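Putative histidinol-phosphate aminotransferase (Burkholderia pseudomallei, PDB 3P1T) probably catalyses the pyridoxal-phosphate-dependent transfer of an amino group from L-histidinol phosphate to 2-oxoglutarate, a step of histidine biosynthesis. Local coordinates at residues 170-175 with 193-198; 252-257 with 315-320. All blocks are in the same frame, centred on the assembly; numbering follows the deposited sequence.

Interaction 1: residues 170-175 with 193-198; sequences DETYVD and FRSFSK
The guanidinium of Arg194 carries Val174 CG1 over one face and Glu171 OE1 in plane at its edge. The Phe193 ring receives Thr172 OG1 at its edge, in plane, OG1 lying 3.7 Å from Phe193 CE2. The Tyr173 ring has CG2 of its neighbour Thr172 over one face, while Lys198 CE approaches obliquely, 3.5 Å from Tyr173 OH, itself hydrogen-bonded to Asn24. This is probably the cofactor region of the aminotransferase large domain, as in fold-type I enzymes: parallel strands 166-170 and 190-195 are bridged at Asp170 and Phe193. Glu171 N donates to Phe193 O at 2.8 Å, and a type I turn from Glu171 to Val174 follows. Asp170 OD1 completes an Asx turn with Thr172 N and also accepts from Thr172 OG1, so two donors hold the carboxylate, which stands 88° from the Phe193 ring with OD1 3.5 Å from Phe193 CD2. Asp170 OD2 bonds Tyr103. Ser195 OG accepts from Ser197 N in an ST turn, and a water within 2.9 Å of Glu171 O accepts from Ser195 N at 3.2 Å. Lys198 bends at chi2 (-54°), which brings CD within 4.1 Å of Tyr173 CE1. Its NZ bonds Tyr48 of the second subunit and a tartrate, probably from the crystallisation liquor; the Ser-Phe-Ser-Lys sequence ending strand 190-195 is consistent with the family's Schiff-base lysine. Arg194 NE and NH2 form a salt bridge with Glu171, each 2.8 Å from OE1 with its N-H bond bent to 141°, both from one face of the carboxylate, NE anti and NH2 syn.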
loop_
_atom_site.group_PDB
_atom_site.type_symbol
_atom_site.label_atom_id
_atom_site.label_comp_id
_atom_site.label_asym_id
_atom_site.label_seq_id
_atom_site.Cartn_x
_atom_site.Cartn_y
_atom_site.Cartn_z
ATOM N N ASP A 170 -10.031 9.991 -14.628
ATOM C CA ASP A 170 -8.944 9.023 -14.531
ATOM C C ASP A 170 -8.152 9.074 -15.847
ATOM O O ASP A 170 -8.583 8.528 -16.864
ATOM C CB ASP A 170 -9.516 7.617 -14.210
ATOM C CG ASP A 170 -8.553 6.448 -14.234
ATOM O OD1 ASP A 170 -7.389 6.638 -14.652
ATOM O OD2 ASP A 170 -8.964 5.339 -13.845
ATOM N N GLU A 171 -7.001 9.760 -15.812
ATOM C CA GLU A 171 -6.157 9.968 -16.986
ATOM C C GLU A 171 -5.003 8.941 -17.068
ATOM O O GLU A 171 -3.914 9.293 -17.507
ATOM C CB GLU A 171 -5.603 11.395 -16.995
ATOM C CG GLU A 171 -6.619 12.419 -17.500
ATOM C CD GLU A 171 -6.101 13.817 -17.795
ATOM O OE1 GLU A 171 -5.122 14.247 -17.142
ATOM O OE2 GLU A 171 -6.704 14.500 -18.656
ATOM N N THR A 172 -5.286 7.643 -16.742
ATOM C CA THR A 172 -4.315 6.540 -16.798
ATOM C C THR A 172 -3.659 6.440 -18.190
ATOM O O THR A 172 -2.442 6.200 -18.279
ATOM C CB THR A 172 -4.999 5.201 -16.429
ATOM O OG1 THR A 172 -5.330 5.213 -15.044
ATOM C CG2 THR A 172 -4.124 3.977 -16.697
ATOM N N TYR A 173 -4.443 6.635 -19.264
ATOM C CA TYR A 173 -3.906 6.438 -20.612
ATOM C C TYR A 173 -3.603 7.755 -21.356
ATOM O O TYR A 173 -3.340 7.696 -22.554
ATOM C CB TYR A 173 -4.897 5.579 -21.443
ATOM C CG TYR A 173 -5.024 4.173 -20.887
ATOM C CD1 TYR A 173 -4.032 3.216 -21.113
ATOM C CD2 TYR A 173 -6.066 3.834 -20.031
ATOM C CE1 TYR A 173 -4.086 1.958 -20.507
ATOM C CE2 TYR A 173 -6.153 2.565 -19.458
ATOM C CZ TYR A 173 -5.158 1.633 -19.694
ATOM O OH TYR A 173 -5.249 0.377 -19.141
ATOM N N VAL A 174 -3.565 8.909 -20.663
ATOM C CA VAL A 174 -3.340 10.227 -21.284
ATOM C C VAL A 174 -1.980 10.309 -22.045
ATOM O O VAL A 174 -1.903 11.041 -23.028
ATOM C CB VAL A 174 -3.427 11.378 -20.247
ATOM C CG1 VAL A 174 -2.216 11.393 -19.306
ATOM C CG2 VAL A 174 -3.596 12.736 -20.929
ATOM N N ASP A 175 -0.933 9.575 -21.622
ATOM C CA ASP A 175 0.382 9.679 -22.271
ATOM C C ASP A 175 0.391 9.138 -23.747
ATOM O O ASP A 175 1.304 9.470 -24.512
ATOM C CB ASP A 175 1.454 8.972 -21.438
ATOM C CG ASP A 175 2.118 9.852 -20.371
ATOM O OD1 ASP A 175 1.728 11.052 -20.245
ATOM O OD2 ASP A 175 3.072 9.370 -19.713
ATOM N N PHE A 193 -6.695 11.904 -11.795
ATOM C CA PHE A 193 -5.796 10.824 -11.407
ATOM C C PHE A 193 -4.837 10.470 -12.559
ATOM O O PHE A 193 -5.272 10.346 -13.695
ATOM C CB PHE A 193 -6.589 9.583 -10.965
ATOM C CG PHE A 193 -5.751 8.343 -10.734
ATOM C CD1 PHE A 193 -5.111 8.128 -9.515
ATOM C CD2 PHE A 193 -5.606 7.381 -11.739
ATOM C CE1 PHE A 193 -4.327 6.987 -9.309
ATOM C CE2 PHE A 193 -4.814 6.243 -11.534
ATOM C CZ PHE A 193 -4.207 6.041 -10.311
ATOM N N ARG A 194 -3.542 10.290 -12.238
ATOM C CA ARG A 194 -2.488 9.844 -13.162
ATOM C C ARG A 194 -1.866 8.563 -12.616
ATOM O O ARG A 194 -1.623 8.481 -11.402
ATOM C CB ARG A 194 -1.412 10.923 -13.383
ATOM C CG ARG A 194 -1.905 12.193 -14.057
ATOM C CD ARG A 194 -2.127 12.002 -15.527
ATOM N NE ARG A 194 -2.659 13.211 -16.156
ATOM C CZ ARG A 194 -1.917 14.138 -16.747
ATOM N NH1 ARG A 194 -0.596 14.021 -16.775
ATOM N NH2 ARG A 194 -2.491 15.195 -17.312
ATOM N N SER A 195 -1.614 7.574 -13.501
ATOM C CA SER A 195 -1.027 6.269 -13.160
ATOM C C SER A 195 0.446 6.197 -13.549
ATOM O O SER A 195 0.829 6.792 -14.563
ATOM C CB SER A 195 -1.791 5.160 -13.880
ATOM O OG SER A 195 -1.319 3.858 -13.575
ATOM N N PHE A 196 1.269 5.443 -12.781
ATOM C CA PHE A 196 2.676 5.257 -13.135
ATOM C C PHE A 196 2.879 3.839 -13.685
ATOM O O PHE A 196 4.017 3.412 -13.913
ATOM C CB PHE A 196 3.613 5.540 -11.930
ATOM C CG PHE A 196 3.514 6.958 -11.404
ATOM C CD1 PHE A 196 4.029 8.031 -12.135
ATOM C CD2 PHE A 196 2.872 7.227 -10.207
ATOM C CE1 PHE A 196 3.874 9.345 -11.687
ATOM C CE2 PHE A 196 2.732 8.543 -9.752
ATOM C CZ PHE A 196 3.235 9.593 -10.494
ATOM N N SER A 197 1.767 3.133 -13.942
ATOM C CA SER A 197 1.763 1.736 -14.375
ATOM C C SER A 197 2.033 1.534 -15.886
ATOM O O SER A 197 2.529 0.460 -16.274
ATOM C CB SER A 197 0.422 1.083 -14.035
ATOM O OG SER A 197 0.241 0.902 -12.638
ATOM N N LYS A 198 1.710 2.528 -16.739
ATOM C CA LYS A 198 1.826 2.307 -18.180
ATOM C C LYS A 198 3.104 2.945 -18.706
ATOM O O LYS A 198 4.164 2.352 -18.543
ATOM C CB LYS A 198 0.574 2.831 -18.931
ATOM C CG LYS A 198 -0.779 2.457 -18.296
ATOM C CD LYS A 198 -0.981 0.954 -18.034
ATOM C CE LYS A 198 -2.268 0.674 -17.311
ATOM N NZ LYS A 198 -2.288 -0.716 -16.804
HETATM O O HOH W 1 -1.282 8.747 -16.462
#

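Interaction 2: residues 252-257 with 315-320; sequences AKTLAQ and ISIGRE
Ile317 lays its CG2 branch against the helix bearing Thr254 and Gln257: CG2 is 3.4 Å from Gln257 CB and 3.8 Å from Thr254 O. The CA-CB bond of Ile317 points to the helix, and CG2, anti to the backbone N, is the branch in contact. Gln257 bends at chi2 (-66°), and its amide crosses the Glu320 side chain obliquely, the amide and carboxylate planes being 30° apart. Gln257 OE1 approaches Glu320 CA at 3.5 Å, but its polar partners are Asn323 and Arg260. The contact belongs to the small domain of the aminotransferase fold, where the long helix 244-267 packs against the junction between strand 312-316 and helix 320-333; Arg319 holds the N-cap position of that last helix. From one turn before Gln257, the fully extended Lys253 crosses Arg319 obliquely, with NZ 3.5 Å from Arg319 CG, while the guanidinium beyond forms a salt bridge with Glu321. Polar links between the segments run through water. One water accepts from Lys253 NZ at 2.8 Å and from Glu320 N at 3.3 Å. A second donates to Gly318 O at 2.6 Å and, weakly, to Thr254 OG1, which also bonds His250 O within its own helix.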
loop_
_atom_site.group_PDB
_atom_site.type_symbol
_atom_site.label_atom_id
_atom_site.label_comp_id
_atom_site.label_asym_id
_atom_site.label_seq_id
_atom_site.Cartn_x
_atom_site.Cartn_y
_atom_site.Cartn_z
ATOM N N ALA A 252 6.347 7.362 -28.402
ATOM C CA ALA A 252 6.506 7.528 -29.845
ATOM C C ALA A 252 6.337 6.197 -30.586
ATOM O O ALA A 252 5.567 6.135 -31.554
ATOM C CB ALA A 252 7.867 8.131 -30.154
ATOM N N LYS A 253 7.019 5.136 -30.104
ATOM C CA LYS A 253 6.979 3.779 -30.664
ATOM C C LYS A 253 5.569 3.196 -30.530
ATOM O O LYS A 253 5.082 2.591 -31.484
ATOM C CB LYS A 253 8.022 2.892 -29.955
ATOM C CG LYS A 253 8.157 1.448 -30.438
ATOM C CD LYS A 253 9.277 0.766 -29.646
ATOM C CE LYS A 253 9.419 -0.705 -29.931
ATOM N NZ LYS A 253 10.563 -1.301 -29.185
ATOM N N THR A 254 4.903 3.411 -29.379
ATOM C CA THR A 254 3.552 2.912 -29.157
ATOM C C THR A 254 2.569 3.580 -30.152
ATOM O O THR A 254 1.766 2.853 -30.742
ATOM C CB THR A 254 3.128 3.115 -27.709
ATOM O OG1 THR A 254 4.015 2.368 -26.873
ATOM C CG2 THR A 254 1.714 2.653 -27.455
ATOM N N LEU A 255 2.654 4.925 -30.371
ATOM C CA LEU A 255 1.767 5.644 -31.305
ATOM C C LEU A 255 1.923 5.126 -32.753
ATOM O O LEU A 255 0.933 5.037 -33.499
ATOM C CB LEU A 255 2.007 7.179 -31.296
ATOM C CG LEU A 255 1.895 7.997 -29.983
ATOM C CD1 LEU A 255 1.862 9.488 -30.278
ATOM C CD2 LEU A 255 0.681 7.645 -29.182
ATOM N N ALA A 256 3.168 4.808 -33.145
ATOM C CA ALA A 256 3.523 4.317 -34.485
ATOM C C ALA A 256 3.078 2.862 -34.680
ATOM O O ALA A 256 2.558 2.532 -35.750
ATOM C CB ALA A 256 5.024 4.438 -34.711
ATOM N N GLN A 257 3.279 2.000 -33.654
ATOM C CA GLN A 257 2.880 0.593 -33.699
ATOM C C GLN A 257 1.343 0.468 -33.617
ATOM O O GLN A 257 0.786 -0.408 -34.291
ATOM C CB GLN A 257 3.556 -0.218 -32.595
ATOM C CG GLN A 257 5.030 -0.507 -32.839
ATOM C CD GLN A 257 5.259 -1.416 -34.026
ATOM O OE1 GLN A 257 4.781 -2.558 -34.078
ATOM N NE2 GLN A 257 6.007 -0.921 -35.004
ATOM N N ILE A 315 -6.650 -5.549 -27.730
ATOM C CA ILE A 315 -5.281 -5.950 -28.062
ATOM C C ILE A 315 -4.315 -4.845 -27.637
ATOM O O ILE A 315 -4.421 -3.722 -28.141
ATOM C CB ILE A 315 -5.154 -6.260 -29.586
ATOM C CG1 ILE A 315 -6.204 -7.295 -30.057
ATOM C CG2 ILE A 315 -3.716 -6.683 -29.912
ATOM C CD1 ILE A 315 -6.260 -7.522 -31.558
ATOM N N SER A 316 -3.370 -5.151 -26.736
ATOM C CA SER A 316 -2.372 -4.151 -26.343
ATOM C C SER A 316 -1.314 -3.991 -27.451
ATOM O O SER A 316 -1.172 -4.872 -28.314
ATOM C CB SER A 316 -1.715 -4.526 -25.021
ATOM O OG SER A 316 -2.688 -4.603 -23.996
ATOM N N ILE A 317 -0.621 -2.842 -27.461
ATOM C CA ILE A 317 0.442 -2.573 -28.428
ATOM C C ILE A 317 1.768 -2.789 -27.694
ATOM O O ILE A 317 2.085 -2.037 -26.756
ATOM C CB ILE A 317 0.301 -1.155 -29.057
ATOM C CG1 ILE A 317 -1.089 -0.920 -29.701
ATOM C CG2 ILE A 317 1.443 -0.834 -29.994
ATOM C CD1 ILE A 317 -1.548 -1.910 -30.782
ATOM N N GLY A 318 2.483 -3.851 -28.079
ATOM C CA GLY A 318 3.766 -4.211 -27.473
ATOM C C GLY A 318 4.943 -3.766 -28.312
ATOM O O GLY A 318 4.833 -2.793 -29.064
ATOM N N ARG A 319 6.077 -4.475 -28.211
ATOM C CA ARG A 319 7.216 -4.168 -29.082
ATOM C C ARG A 319 6.911 -4.637 -30.534
ATOM O O ARG A 319 5.972 -5.399 -30.765
ATOM C CB ARG A 319 8.505 -4.808 -28.552
ATOM C CG ARG A 319 9.208 -4.012 -27.462
ATOM C CD ARG A 319 10.260 -4.844 -26.747
ATOM N NE ARG A 319 9.638 -5.834 -25.857
ATOM C CZ ARG A 319 9.525 -7.134 -26.119
ATOM N NH1 ARG A 319 10.040 -7.641 -27.232
ATOM N NH2 ARG A 319 8.928 -7.942 -25.252
ATOM N N GLU A 320 7.699 -4.168 -31.499
ATOM C CA GLU A 320 7.536 -4.466 -32.919
ATOM C C GLU A 320 7.426 -5.992 -33.183
ATOM O O GLU A 320 6.508 -6.409 -33.880
ATOM C CB GLU A 320 8.704 -3.873 -33.712
ATOM C CG GLU A 320 8.504 -3.971 -35.217
ATOM C CD GLU A 320 9.707 -3.704 -36.100
ATOM O OE1 GLU A 320 10.575 -2.891 -35.707
ATOM O OE2 GLU A 320 9.752 -4.276 -37.214
HETATM O O HOH W 2 10.820 -3.390 -30.968
HETATM O O HOH W 3 5.268 -0.246 -28.563
#

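The centres of interactions 1 and 2 lie about 17 Å apart and their nearest atoms about 5 Å; the two follow one another in the sequence. Asn24 connects them, its ND2 bonding Tyr173 OH and its OD1 bonding Ser316 OG. Asn278 makes a second bridge: Tyr173 and Thr254 touch it, and Ile317 shares a backbone hydrogen bond with it. A third path is the salt bridge from Asp175 to Arg247, on the helix that carries 252-257. The side chain of Lys198 in interaction 1 lies about 3 Å (nearest atoms) from a tartrate, probably from the crystallisation liquor, in what is probably the cofactor pocket; interaction 2 is small-domain packing.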